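Side-chain contacts in N-acetyl-L-2,4-diaminobutyric acid deacetylase (PDB 6TWL), which probably removes the acetyl group from N-acetyl-L-2,4-diaminobutyric acid in ectoine breakdown, as a zinc-dependent hydrolase of the succinylglutamate desuccinylase/aspartoacylase family: residues Leu250-Asp255 with Leu306-His311; Asp281-Val286 with Cys321-Gly326; Val141-Gly146 with Lys226-Val231; Pro88-Pro93 with Glu123-Tyr128. All coordinates share one frame; numbering follows the deposited sequence.

Contact 1: residues Leu250-Asp255 with Leu306-His311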
loop_
_atom_site.group_PDB
_atom_site.type_symbol
_atom_site.label_atom_id
_atom_site.label_comp_id
_atom_site.label_asym_id
_atom_site.label_seq_id
_atom_site.Cartn_x
_atom_site.Cartn_y
_atom_site.Cartn_z
ATOM N N LEU A 250 4.324 14.035 -8.680
ATOM C CA LEU A 250 3.251 13.823 -9.636
ATOM C C LEU A 250 1.900 14.005 -8.962
ATOM O O LEU A 250 1.754 13.800 -7.753
ATOM C CB LEU A 250 3.320 12.423 -10.254
ATOM C CG LEU A 250 4.658 12.023 -10.872
ATOM C CD1 LEU A 250 4.762 10.514 -10.951
ATOM C CD2 LEU A 250 4.817 12.651 -12.247
ATOM N N THR A 251 0.916 14.400 -9.764
ATOM C CA THR A 251 -0.469 14.503 -9.337
ATOM C C THR A 251 -1.355 13.834 -10.377
ATOM O O THR A 251 -1.018 13.784 -11.563
ATOM C CB THR A 251 -0.912 15.967 -9.153
ATOM O OG1 THR A 251 -1.005 16.605 -10.432
ATOM C CG2 THR A 251 0.073 16.734 -8.278
ATOM N N MET A 252 -2.493 13.310 -9.918
ATOM C CA MET A 252 -3.534 12.762 -10.784
ATOM C C MET A 252 -4.786 13.598 -10.552
ATOM O O MET A 252 -5.688 13.194 -9.801
ATOM C CB MET A 252 -3.786 11.283 -10.501
ATOM C CG MET A 252 -2.706 10.344 -11.012
ATOM S SD MET A 252 -2.628 8.856 -10.004
ATOM C CE MET A 252 -4.371 8.557 -9.741
ATOM N N PRO A 253 -4.880 14.770 -11.184
ATOM C CA PRO A 253 -5.929 15.734 -10.837
ATOM C C PRO A 253 -7.262 15.535 -11.538
ATOM O O PRO A 253 -8.231 16.220 -11.181
ATOM C CB PRO A 253 -5.301 17.064 -11.272
ATOM C CG PRO A 253 -4.472 16.692 -12.464
ATOM C CD PRO A 253 -3.969 15.289 -12.218
ATOM N N ASP A 254 -7.348 14.625 -12.503
ATOM C CA ASP A 254 -8.499 14.565 -13.389
ATOM C C ASP A 254 -8.745 13.117 -13.787
ATOM O O ASP A 254 -7.838 12.282 -13.751
ATOM C CB ASP A 254 -8.266 15.437 -14.633
ATOM C CG ASP A 254 -9.552 15.981 -15.222
ATOM O OD1 ASP A 254 -10.415 15.173 -15.623
ATOM O OD2 ASP A 254 -9.690 17.219 -15.295
ATOM N N ASP A 255 -9.990 12.824 -14.169
ATOM C CA ASP A 255 -10.279 11.524 -14.761
ATOM C C ASP A 255 -9.628 11.363 -16.126
ATOM O O ASP A 255 -9.564 10.241 -16.639
ATOM C CB ASP A 255 -11.789 11.310 -14.875
ATOM C CG ASP A 255 -12.345 10.485 -13.732
ATOM O OD1 ASP A 255 -11.637 10.331 -12.715
ATOM O OD2 ASP A 255 -13.484 9.985 -13.852
ATOM N N LEU A 306 3.633 11.777 -17.348
ATOM C CA LEU A 306 4.430 10.559 -17.310
ATOM C C LEU A 306 3.517 9.353 -17.149
ATOM O O LEU A 306 2.595 9.371 -16.327
ATOM C CB LEU A 306 5.438 10.591 -16.154
ATOM C CG LEU A 306 6.493 11.697 -16.145
ATOM C CD1 LEU A 306 7.487 11.471 -15.019
ATOM C CD2 LEU A 306 7.211 11.764 -17.475
ATOM N N VAL A 307 3.773 8.305 -17.928
ATOM C CA VAL A 307 3.047 7.050 -17.750
ATOM C C VAL A 307 3.494 6.441 -16.424
ATOM O O VAL A 307 4.656 6.055 -16.267
ATOM C CB VAL A 307 3.281 6.083 -18.917
ATOM C CG1 VAL A 307 2.181 5.028 -18.958
ATOM C CG2 VAL A 307 3.339 6.842 -20.226
ATOM N N ILE A 308 2.577 6.366 -15.463
ATOM C CA ILE A 308 2.889 5.869 -14.127
ATOM C C ILE A 308 2.276 4.508 -13.851
ATOM O O ILE A 308 2.633 3.879 -12.840
ATOM C CB ILE A 308 2.456 6.875 -13.041
ATOM C CG1 ILE A 308 0.955 7.153 -13.141
ATOM C CG2 ILE A 308 3.233 8.168 -13.186
ATOM C CD1 ILE A 308 0.338 7.641 -11.847
ATOM N N SER A 309 1.374 4.032 -14.705
ATOM C CA SER A 309 0.759 2.726 -14.542
ATOM C C SER A 309 0.367 2.193 -15.911
ATOM O O SER A 309 0.095 2.964 -16.835
ATOM C CB SER A 309 -0.470 2.785 -13.631
ATOM O OG SER A 309 -0.858 1.484 -13.227
ATOM N N ARG A 310 0.340 0.868 -16.030
ATOM C CA ARG A 310 -0.003 0.228 -17.292
ATOM C C ARG A 310 -0.617 -1.135 -17.021
ATOM O O ARG A 310 -0.291 -1.793 -16.029
ATOM C CB ARG A 310 1.223 0.073 -18.199
ATOM C CG ARG A 310 2.392 -0.659 -17.554
ATOM C CD ARG A 310 3.230 -1.405 -18.585
ATOM N NE ARG A 310 2.450 -2.401 -19.314
ATOM C CZ ARG A 310 2.978 -3.429 -19.973
ATOM N NH1 ARG A 310 4.292 -3.602 -19.997
ATOM N NH2 ARG A 310 2.190 -4.286 -20.606
ATOM N N HIS A 311 -1.519 -1.548 -17.910
ATOM C CA HIS A 311 -1.996 -2.924 -17.907
ATOM C C HIS A 311 -0.821 -3.876 -18.078
ATOM O O HIS A 311 -0.001 -3.719 -18.987
ATOM C CB HIS A 311 -3.014 -3.130 -19.029
ATOM C CG HIS A 311 -3.641 -4.489 -19.041
ATOM N ND1 HIS A 311 -4.658 -4.848 -18.184
ATOM C CD2 HIS A 311 -3.403 -5.574 -19.816
ATOM C CE1 HIS A 311 -5.016 -6.096 -18.426
ATOM N NE2 HIS A 311 -4.270 -6.560 -19.413
#
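The junction between the large mixed sheet and the antiparallel sheet built mainly from the C-terminal region is bridged by Leu250 and Met252 on one side and Leu306 and Ile308 on the other. Leu250 belongs to strand 248-251, an outermost strand of the mixed sheet; Leu306 and Ile308 lie on strand 305-311, which carries a classic beta bulge where Ile308 and Ser309 both face Val324. The two methyls of Leu250 divide the work. CD2 meets CD1 of Leu306 at 4.0 Å, the two side chains standing at about a right angle, while CD1 lies 3.6 Å from CG2 of Ile308, the two side chains passing alongside and pointing opposite ways. Tyr181, of the neighbouring strand 181-184, touches both leucines, adding to the apolar patch. The side chain of Ile308, about 8 Å from that of the zinc ligand Glu209, brings the contact into the neighbourhood of the metal site, which is empty in this apo structure. Ile308 splits its branches: with CG1 between the backbone N and the carbonyl carbon (chi1 58°), CG2 is left to Leu250 and the longer arm serves Met252. Met252 runs out extended at chi2 (152°), which carries SD to 3.7 Å from Ile308 CD1.

Contact 2: residues Asp281-Val286 with Cys321-Gly326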
loop_
_atom_site.group_PDB
_atom_site.type_symbol
_atom_site.label_atom_id
_atom_site.label_comp_id
_atom_site.label_asym_id
_atom_site.label_seq_id
_atom_site.Cartn_x
_atom_site.Cartn_y
_atom_site.Cartn_z
ATOM N N ASP A 281 -0.578 11.339 -27.866
ATOM C CA ASP A 281 0.364 10.278 -28.198
ATOM C C ASP A 281 -0.285 8.909 -28.026
ATOM O O ASP A 281 -1.213 8.729 -27.233
ATOM C CB ASP A 281 1.612 10.368 -27.321
ATOM C CG ASP A 281 2.526 11.510 -27.713
ATOM O OD1 ASP A 281 2.188 12.252 -28.659
ATOM O OD2 ASP A 281 3.586 11.664 -27.070
ATOM N N LEU A 282 0.225 7.935 -28.775
ATOM C CA LEU A 282 -0.290 6.573 -28.729
ATOM C C LEU A 282 0.275 5.847 -27.512
ATOM O O LEU A 282 1.495 5.723 -27.368
ATOM C CB LEU A 282 0.070 5.833 -30.016
ATOM C CG LEU A 282 -0.552 4.454 -30.220
ATOM C CD1 LEU A 282 -2.045 4.595 -30.389
ATOM C CD2 LEU A 282 0.061 3.761 -31.426
ATOM N N LEU A 283 -0.613 5.372 -26.635
ATOM C CA LEU A 283 -0.200 4.623 -25.454
ATOM C C LEU A 283 -0.083 3.127 -25.722
ATOM O O LEU A 283 0.874 2.491 -25.269
ATOM C CB LEU A 283 -1.188 4.841 -24.305
ATOM C CG LEU A 283 -1.341 6.220 -23.667
ATOM C CD1 LEU A 283 -2.572 6.229 -22.775
ATOM C CD2 LEU A 283 -0.100 6.587 -22.875
ATOM N N ALA A 284 -1.039 2.554 -26.447
ATOM C CA ALA A 284 -1.128 1.107 -26.563
ATOM C C ALA A 284 -1.990 0.740 -27.759
ATOM O O ALA A 284 -2.800 1.540 -28.238
ATOM C CB ALA A 284 -1.700 0.482 -25.285
ATOM N N ARG A 285 -1.795 -0.489 -28.234
ATOM C CA ARG A 285 -2.630 -1.100 -29.255
ATOM C C ARG A 285 -3.222 -2.391 -28.710
ATOM O O ARG A 285 -2.585 -3.104 -27.930
ATOM C CB ARG A 285 -1.839 -1.411 -30.531
ATOM C CG ARG A 285 -1.514 -0.215 -31.397
ATOM C CD ARG A 285 -0.626 -0.634 -32.557
ATOM N NE ARG A 285 -0.094 0.512 -33.284
ATOM C CZ ARG A 285 1.092 0.526 -33.884
ATOM N NH1 ARG A 285 1.872 -0.546 -33.843
ATOM N NH2 ARG A 285 1.500 1.614 -34.524
ATOM N N VAL A 286 -4.445 -2.693 -29.134
ATOM C CA VAL A 286 -5.135 -3.916 -28.745
ATOM C C VAL A 286 -5.479 -4.671 -30.019
ATOM O O VAL A 286 -6.328 -4.228 -30.804
ATOM C CB VAL A 286 -6.388 -3.633 -27.907
ATOM C CG1 VAL A 286 -7.098 -4.930 -27.571
ATOM C CG2 VAL A 286 -6.008 -2.898 -26.635
ATOM N N CYS A 321 -7.982 -0.827 -17.169
ATOM C CA CYS A 321 -7.289 0.441 -17.358
ATOM C C CYS A 321 -6.066 0.215 -18.238
ATOM O O CYS A 321 -5.200 -0.607 -17.913
ATOM C CB CYS A 321 -6.888 1.046 -16.013
ATOM S SG CYS A 321 -5.767 2.463 -16.131
ATOM N N VAL A 322 -6.000 0.940 -19.357
ATOM C CA VAL A 322 -4.890 0.774 -20.291
ATOM C C VAL A 322 -3.612 1.361 -19.704
ATOM O O VAL A 322 -2.562 0.709 -19.682
ATOM C CB VAL A 322 -5.238 1.414 -21.647
ATOM C CG1 VAL A 322 -4.003 1.517 -22.533
ATOM C CG2 VAL A 322 -6.342 0.624 -22.337
ATOM N N ALA A 323 -3.687 2.597 -19.213
ATOM C CA ALA A 323 -2.534 3.278 -18.643
ATOM C C ALA A 323 -3.020 4.457 -17.814
ATOM O O ALA A 323 -4.145 4.935 -17.987
ATOM C CB ALA A 323 -1.563 3.755 -19.728
ATOM N N VAL A 324 -2.157 4.915 -16.909
ATOM C CA VAL A 324 -2.400 6.111 -16.110
ATOM C C VAL A 324 -1.244 7.078 -16.328
ATOM O O VAL A 324 -0.081 6.667 -16.397
ATOM C CB VAL A 324 -2.560 5.789 -14.608
ATOM C CG1 VAL A 324 -2.849 7.056 -13.819
ATOM C CG2 VAL A 324 -3.669 4.775 -14.395
ATOM N N VAL A 325 -1.570 8.364 -16.437
ATOM C CA VAL A 325 -0.596 9.425 -16.671
ATOM C C VAL A 325 -0.585 10.357 -15.466
ATOM O O VAL A 325 -1.639 10.852 -15.050
ATOM C CB VAL A 325 -0.915 10.208 -17.958
ATOM C CG1 VAL A 325 0.294 11.010 -18.393
ATOM C CG2 VAL A 325 -1.372 9.264 -19.064
ATOM N N GLY A 326 0.602 10.603 -14.916
ATOM C CA GLY A 326 0.781 11.558 -13.828
ATOM C C GLY A 326 1.300 12.883 -14.350
ATOM O O GLY A 326 2.143 12.921 -15.248
#
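Leu283 and Ala284 on strand 282-287 face Val322 and Ala323 on strand 321-326, an illustration of two antiparallel sheets packed face to face. The side-chain contacts are wholly apolar and pair a branched residue with an alanine. The larger partner comes from strand 282-287 in one pair, where CD1 of Leu283 lies 4.1 Å from the CB of Ala323, and from strand 321-326 in the other, where CG1 of Val322 lies 3.7 Å from the CB of Ala284. Val322 offers this methyl because CG1 is swung away from its own backbone N (chi1 168°). The second kind of feature belongs to the backbone: each strand carries a classic beta bulge at this point. Leu283 and Ala284 both face Tyr299 in one sheet, Val322 and Ala323 both face Val259 in the other, and in each case two consecutive side chains are turned toward the opposing segment, where regular alternation would send one of them away. Surrounding residues add to the core: Phe267 packs on Ala284 and Val322, Tyr299 on Val322, and Val259 on Leu283 and Val322. With all four touching residues buried and only carbon meeting carbon, cohesion between these two segments probably comes from close fit and the exclusion of water.

Contact 3: residues Val141-Gly146 with Lys226-Val231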
loop_
_atom_site.group_PDB
_atom_site.type_symbol
_atom_site.label_atom_id
_atom_site.label_comp_id
_atom_site.label_asym_id
_atom_site.label_seq_id
_atom_site.Cartn_x
_atom_site.Cartn_y
_atom_site.Cartn_z
ATOM N N VAL A 141 1.966 3.127 7.718
ATOM C CA VAL A 141 2.533 2.896 6.393
ATOM C C VAL A 141 1.785 1.727 5.778
ATOM O O VAL A 141 1.857 0.611 6.302
ATOM C CB VAL A 141 4.038 2.597 6.454
ATOM C CG1 VAL A 141 4.593 2.416 5.053
ATOM C CG2 VAL A 141 4.777 3.705 7.187
ATOM N N ASP A 142 1.073 1.969 4.673
ATOM C CA ASP A 142 0.270 0.932 4.025
ATOM C C ASP A 142 0.860 0.636 2.655
ATOM O O ASP A 142 0.748 1.452 1.734
ATOM C CB ASP A 142 -1.200 1.332 3.910
ATOM C CG ASP A 142 -2.106 0.137 3.639
ATOM O OD1 ASP A 142 -1.715 -0.995 3.993
ATOM O OD2 ASP A 142 -3.208 0.320 3.085
ATOM N N PHE A 143 1.472 -0.539 2.520
ATOM C CA PHE A 143 2.073 -0.950 1.259
ATOM C C PHE A 143 1.009 -1.514 0.325
ATOM O O PHE A 143 0.240 -2.402 0.709
ATOM C CB PHE A 143 3.154 -2.005 1.500
ATOM C CG PHE A 143 4.427 -1.460 2.078
ATOM C CD1 PHE A 143 5.359 -0.842 1.264
ATOM C CD2 PHE A 143 4.702 -1.584 3.431
ATOM C CE1 PHE A 143 6.537 -0.345 1.788
ATOM C CE2 PHE A 143 5.881 -1.089 3.964
ATOM C CZ PHE A 143 6.800 -0.469 3.140
ATOM N N HIS A 144 0.964 -0.996 -0.897
ATOM C CA HIS A 144 0.249 -1.632 -1.992
ATOM C C HIS A 144 1.230 -1.943 -3.112
ATOM O O HIS A 144 2.370 -1.471 -3.129
ATOM C CB HIS A 144 -0.879 -0.756 -2.560
ATOM C CG HIS A 144 -1.738 -0.099 -1.528
ATOM N ND1 HIS A 144 -2.466 -0.810 -0.600
ATOM C CD2 HIS A 144 -2.022 1.206 -1.309
ATOM C CE1 HIS A 144 -3.144 0.030 0.161
ATOM N NE2 HIS A 144 -2.891 1.260 -0.248
ATOM N N SER A 145 0.757 -2.749 -4.053
ATOM C CA SER A 145 1.397 -2.903 -5.349
ATOM C C SER A 145 0.314 -3.295 -6.341
ATOM O O SER A 145 -0.796 -3.676 -5.960
ATOM C CB SER A 145 2.544 -3.917 -5.306
ATOM O OG SER A 145 3.772 -3.266 -5.019
ATOM N N GLY A 146 0.649 -3.189 -7.628
ATOM C CA GLY A 146 -0.367 -3.283 -8.664
ATOM C C GLY A 146 -1.130 -4.593 -8.669
ATOM O O GLY A 146 -2.298 -4.631 -9.064
ATOM N N LYS A 226 14.499 0.957 1.915
ATOM C CA LYS A 226 14.988 2.311 2.148
ATOM C C LYS A 226 13.854 3.236 2.573
ATOM O O LYS A 226 13.983 3.995 3.540
ATOM C CB LYS A 226 15.676 2.843 0.891
ATOM C CG LYS A 226 15.773 4.358 0.837
ATOM C CD LYS A 226 15.945 4.857 -0.587
ATOM C CE LYS A 226 15.650 6.346 -0.683
ATOM N NZ LYS A 226 15.681 6.830 -2.091
ATOM N N GLY A 227 12.727 3.181 1.858
ATOM C CA GLY A 227 11.597 4.025 2.214
ATOM C C GLY A 227 11.055 3.719 3.597
ATOM O O GLY A 227 10.648 4.623 4.329
ATOM N N LEU A 228 11.052 2.440 3.976
ATOM C CA LEU A 228 10.599 2.060 5.309
ATOM C C LEU A 228 11.519 2.633 6.382
ATOM O O LEU A 228 11.054 3.231 7.360
ATOM C CB LEU A 228 10.519 0.536 5.413
ATOM C CG LEU A 228 9.910 -0.118 6.653
ATOM C CD1 LEU A 228 8.530 0.442 6.961
ATOM C CD2 LEU A 228 9.839 -1.623 6.441
ATOM N N ARG A 229 12.833 2.464 6.212
ATOM C CA ARG A 229 13.782 2.966 7.202
ATOM C C ARG A 229 13.736 4.486 7.288
ATOM O O ARG A 229 13.716 5.057 8.385
ATOM C CB ARG A 229 15.198 2.494 6.870
ATOM C CG ARG A 229 16.095 2.433 8.099
ATOM C CD ARG A 229 17.546 2.188 7.746
ATOM N NE ARG A 229 18.007 3.105 6.711
ATOM C CZ ARG A 229 19.009 3.964 6.863
ATOM N NH1 ARG A 229 19.669 4.029 8.010
ATOM N NH2 ARG A 229 19.351 4.760 5.859
ATOM N N ASN A 230 13.754 5.158 6.134
ATOM C CA ASN A 230 13.645 6.614 6.097
ATOM C C ASN A 230 12.459 7.099 6.919
ATOM O O ASN A 230 12.597 7.973 7.781
ATOM C CB ASN A 230 13.507 7.090 4.650
ATOM C CG ASN A 230 14.837 7.203 3.929
ATOM O OD1 ASN A 230 15.898 6.997 4.516
ATOM N ND2 ASN A 230 14.783 7.563 2.650
ATOM N N VAL A 231 11.283 6.525 6.665
ATOM C CA VAL A 231 10.063 6.982 7.321
ATOM C C VAL A 231 10.130 6.719 8.822
ATOM O O VAL A 231 9.663 7.531 9.631
ATOM C CB VAL A 231 8.840 6.315 6.660
ATOM C CG1 VAL A 231 7.679 6.235 7.612
ATOM C CG2 VAL A 231 8.440 7.085 5.412
#
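Val141, near the end of strand 139-142, meets Val231 of helix 218-234 tip to tip, CG2 of the former lying 3.9 Å from CG1 of the latter. The helix thus packs on the mixed beta-sheet of the alpha/beta catalytic domain. Val231 presents CG1 because this methyl lies roughly trans to its own backbone N (chi1 154°), and Phe177 of helix 167-177 packs beside it. Further along, Phe143 brings its ring to the helix: Leu228 CD1 reaches the ring edge, near its plane, 4.3 Å from CE2. Leu68 of helix 63-74 touches both Phe143 and Leu228, so a second helix shares this patch. One residue on, the chain leaves the apolar layer for the metal site. His144, seen to bind zinc in this protein, is without metal here; its NE2 is hydrogen-bonded to Asp195, its ND1 weakly to Asn57, and its backbone N to Thr208 OG1. The chemistry therefore divides along the segment: Val141 and Phe143 fix it to a buried apolar layer, and the adjoining His144 is turned to polar partners and the zinc site.

Contact 4: residues Pro88-Pro93 with Glu123-Tyr128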
loop_
_atom_site.group_PDB
_atom_site.type_symbol
_atom_site.label_atom_id
_atom_site.label_comp_id
_atom_site.label_asym_id
_atom_site.label_seq_id
_atom_site.Cartn_x
_atom_site.Cartn_y
_atom_site.Cartn_z
ATOM N N PRO A 88 2.727 -8.020 8.381
ATOM C CA PRO A 88 3.190 -8.205 6.995
ATOM C C PRO A 88 2.082 -8.591 6.037
ATOM O O PRO A 88 2.144 -8.234 4.855
ATOM C CB PRO A 88 4.233 -9.327 7.119
ATOM C CG PRO A 88 4.608 -9.362 8.567
ATOM C CD PRO A 88 3.370 -8.965 9.309
ATOM N N ALA A 89 1.074 -9.315 6.507
ATOM C CA ALA A 89 -0.025 -9.762 5.665
ATOM C C ALA A 89 -1.335 -9.285 6.271
ATOM O O ALA A 89 -1.621 -9.559 7.441
ATOM C CB ALA A 89 -0.021 -11.283 5.511
ATOM N N PHE A 90 -2.123 -8.572 5.470
ATOM C CA PHE A 90 -3.385 -7.990 5.907
ATOM C C PHE A 90 -4.511 -8.390 4.961
ATOM O O PHE A 90 -5.496 -7.665 4.809
ATOM C CB PHE A 90 -3.262 -6.469 6.009
ATOM C CG PHE A 90 -4.343 -5.818 6.823
ATOM C CD1 PHE A 90 -4.849 -6.434 7.955
ATOM C CD2 PHE A 90 -4.841 -4.577 6.461
ATOM C CE1 PHE A 90 -5.843 -5.829 8.702
ATOM C CE2 PHE A 90 -5.830 -3.966 7.205
ATOM C CZ PHE A 90 -6.332 -4.592 8.327
ATOM N N ASN A 91 -4.374 -9.551 4.320
ATOM C CA ASN A 91 -5.294 -10.009 3.282
ATOM C C ASN A 91 -6.122 -11.173 3.823
ATOM O O ASN A 91 -5.668 -12.322 3.833
ATOM C CB ASN A 91 -4.529 -10.406 2.021
ATOM C CG ASN A 91 -3.366 -11.337 2.311
ATOM O OD1 ASN A 91 -2.511 -11.038 3.145
ATOM N ND2 ASN A 91 -3.334 -12.477 1.626
ATOM N N TYR A 92 -7.335 -10.865 4.273
ATOM C CA TYR A 92 -8.282 -11.891 4.673
ATOM C C TYR A 92 -8.588 -12.808 3.488
ATOM O O TYR A 92 -8.645 -12.355 2.341
ATOM C CB TYR A 92 -9.563 -11.235 5.187
ATOM C CG TYR A 92 -10.574 -12.177 5.801
ATOM C CD1 TYR A 92 -10.464 -12.573 7.126
ATOM C CD2 TYR A 92 -11.647 -12.653 5.059
ATOM C CE1 TYR A 92 -11.383 -13.431 7.687
ATOM C CE2 TYR A 92 -12.577 -13.508 5.618
ATOM C CZ TYR A 92 -12.442 -13.891 6.934
ATOM O OH TYR A 92 -13.366 -14.744 7.495
ATOM N N PRO A 93 -8.789 -14.116 3.732
ATOM C CA PRO A 93 -8.714 -14.796 5.028
ATOM C C PRO A 93 -7.376 -15.475 5.283
ATOM O O PRO A 93 -7.124 -15.972 6.382
ATOM C CB PRO A 93 -9.821 -15.838 4.917
ATOM C CG PRO A 93 -9.766 -16.241 3.465
ATOM C CD PRO A 93 -9.312 -15.016 2.686
ATOM N N GLU A 123 -15.571 -7.819 10.070
ATOM C CA GLU A 123 -15.901 -6.614 10.822
ATOM C C GLU A 123 -15.334 -6.651 12.236
ATOM O O GLU A 123 -15.077 -5.594 12.821
ATOM C CB GLU A 123 -17.416 -6.405 10.854
ATOM C CG GLU A 123 -18.081 -6.652 9.512
ATOM C CD GLU A 123 -19.559 -6.317 9.508
ATOM O OE1 GLU A 123 -20.029 -5.662 10.461
ATOM O OE2 GLU A 123 -20.255 -6.726 8.553
ATOM N N LYS A 124 -15.131 -7.846 12.797
ATOM C CA LYS A 124 -14.429 -7.948 14.071
ATOM C C LYS A 124 -12.961 -7.571 13.914
ATOM O O LYS A 124 -12.386 -6.905 14.783
ATOM C CB LYS A 124 -14.564 -9.364 14.635
ATOM C CG LYS A 124 -15.951 -9.694 15.174
ATOM C CD LYS A 124 -15.960 -11.020 15.926
ATOM C CE LYS A 124 -17.363 -11.610 16.000
ATOM N NZ LYS A 124 -17.430 -12.805 16.888
ATOM N N ILE A 125 -12.345 -7.981 12.803
ATOM C CA ILE A 125 -10.959 -7.615 12.531
ATOM C C ILE A 125 -10.841 -6.115 12.289
ATOM O O ILE A 125 -9.912 -5.463 12.782
ATOM C CB ILE A 125 -10.422 -8.424 11.336
ATOM C CG1 ILE A 125 -10.341 -9.910 11.689
ATOM C CG2 ILE A 125 -9.063 -7.899 10.897
ATOM C CD1 ILE A 125 -10.119 -10.809 10.489
ATOM N N ALA A 126 -11.774 -5.546 11.523
ATOM C CA ALA A 126 -11.747 -4.110 11.265
ATOM C C ALA A 126 -12.000 -3.314 12.538
ATOM O O ALA A 126 -11.359 -2.282 12.768
ATOM C CB ALA A 126 -12.773 -3.749 10.192
ATOM N N ASP A 127 -12.936 -3.774 13.376
ATOM C CA ASP A 127 -13.197 -3.099 14.643
ATOM C C ASP A 127 -11.970 -3.108 15.544
ATOM O O ASP A 127 -11.756 -2.163 16.311
ATOM C CB ASP A 127 -14.379 -3.755 15.358
ATOM C CG ASP A 127 -14.880 -2.934 16.530
ATOM O OD1 ASP A 127 -15.505 -1.881 16.294
ATOM O OD2 ASP A 127 -14.647 -3.342 17.687
ATOM N N TYR A 128 -11.158 -4.165 15.472
ATOM C CA TYR A 128 -9.919 -4.197 16.240
ATOM C C TYR A 128 -8.942 -3.143 15.738
ATOM O O TYR A 128 -8.395 -2.364 16.527
ATOM C CB TYR A 128 -9.294 -5.591 16.167
ATOM C CG TYR A 128 -8.167 -5.809 17.150
ATOM C CD1 TYR A 128 -8.423 -6.046 18.493
ATOM C CD2 TYR A 128 -6.842 -5.777 16.731
ATOM C CE1 TYR A 128 -7.395 -6.248 19.393
ATOM C CE2 TYR A 128 -5.807 -5.977 17.623
ATOM C CZ TYR A 128 -6.090 -6.212 18.952
ATOM O OH TYR A 128 -5.064 -6.411 19.845
#
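Ile125 points its side chain from helix 121-133 at two aromatic residues, Phe90 and Tyr92, and its two branches part to serve one each. With CG1 trans to the carbonyl carbon (chi1 -66°), the longer arm carries CD1 toward Tyr92, where it lies 3.8 Å from CD1 and 4.0 Å from CE1 of that ring. The isoleucine arm runs across the tyrosine at a slant, its methyl nearest the CD1-CE1 bond. CG2, directed away from the backbone N of Ile125, comes to Phe90 instead, 4.4 Å from CE1 and again on a slant. In the fold, these aromatics sit on the irregular chain that follows strand 82-87, and the contact lays this loop against helix 121-133 in the catalytic domain, with the Phe90 side chain about 8 Å from that of the zinc ligand His144. The Phe90 ring is further framed by Tyr194, which it meets edge to face, and by Phe129 from the same helix as Ile125, their planes at about 35°. Tyr92 has a local partner as well. The peptide bond before Pro93 is cis, which allows the proline to stack on the preceding ring, consistent with an aromatic-proline CH-pi contact. Pro93 CB stands 3.5 Å above the plane of the Tyr92 ring, over its centre.

Along the chain contact 4 closes first, then contact 3, and only afterwards do contacts 1 and 2 open, their segments alternating. Contacts 3 and 4 lie within the catalytic domain, their centres about 19 Å apart, and helix 121-133 leads on to strand 139-142. Contacts 3 and 1 reach the same mixed sheet. Contacts 1 and 2, centres about 10 Å apart, touch through neighbouring strands 305-311 and 321-326. The centres of contacts 4 and 2 are about 35 Å apart, on opposite sides of the chain's centre. Contacts 3 and 4 thus pack segments holding or near zinc ligands, while contact 1 joins the catalytic sheet to the beta-rich C-terminal region, whose two sheets contact 2 packs together.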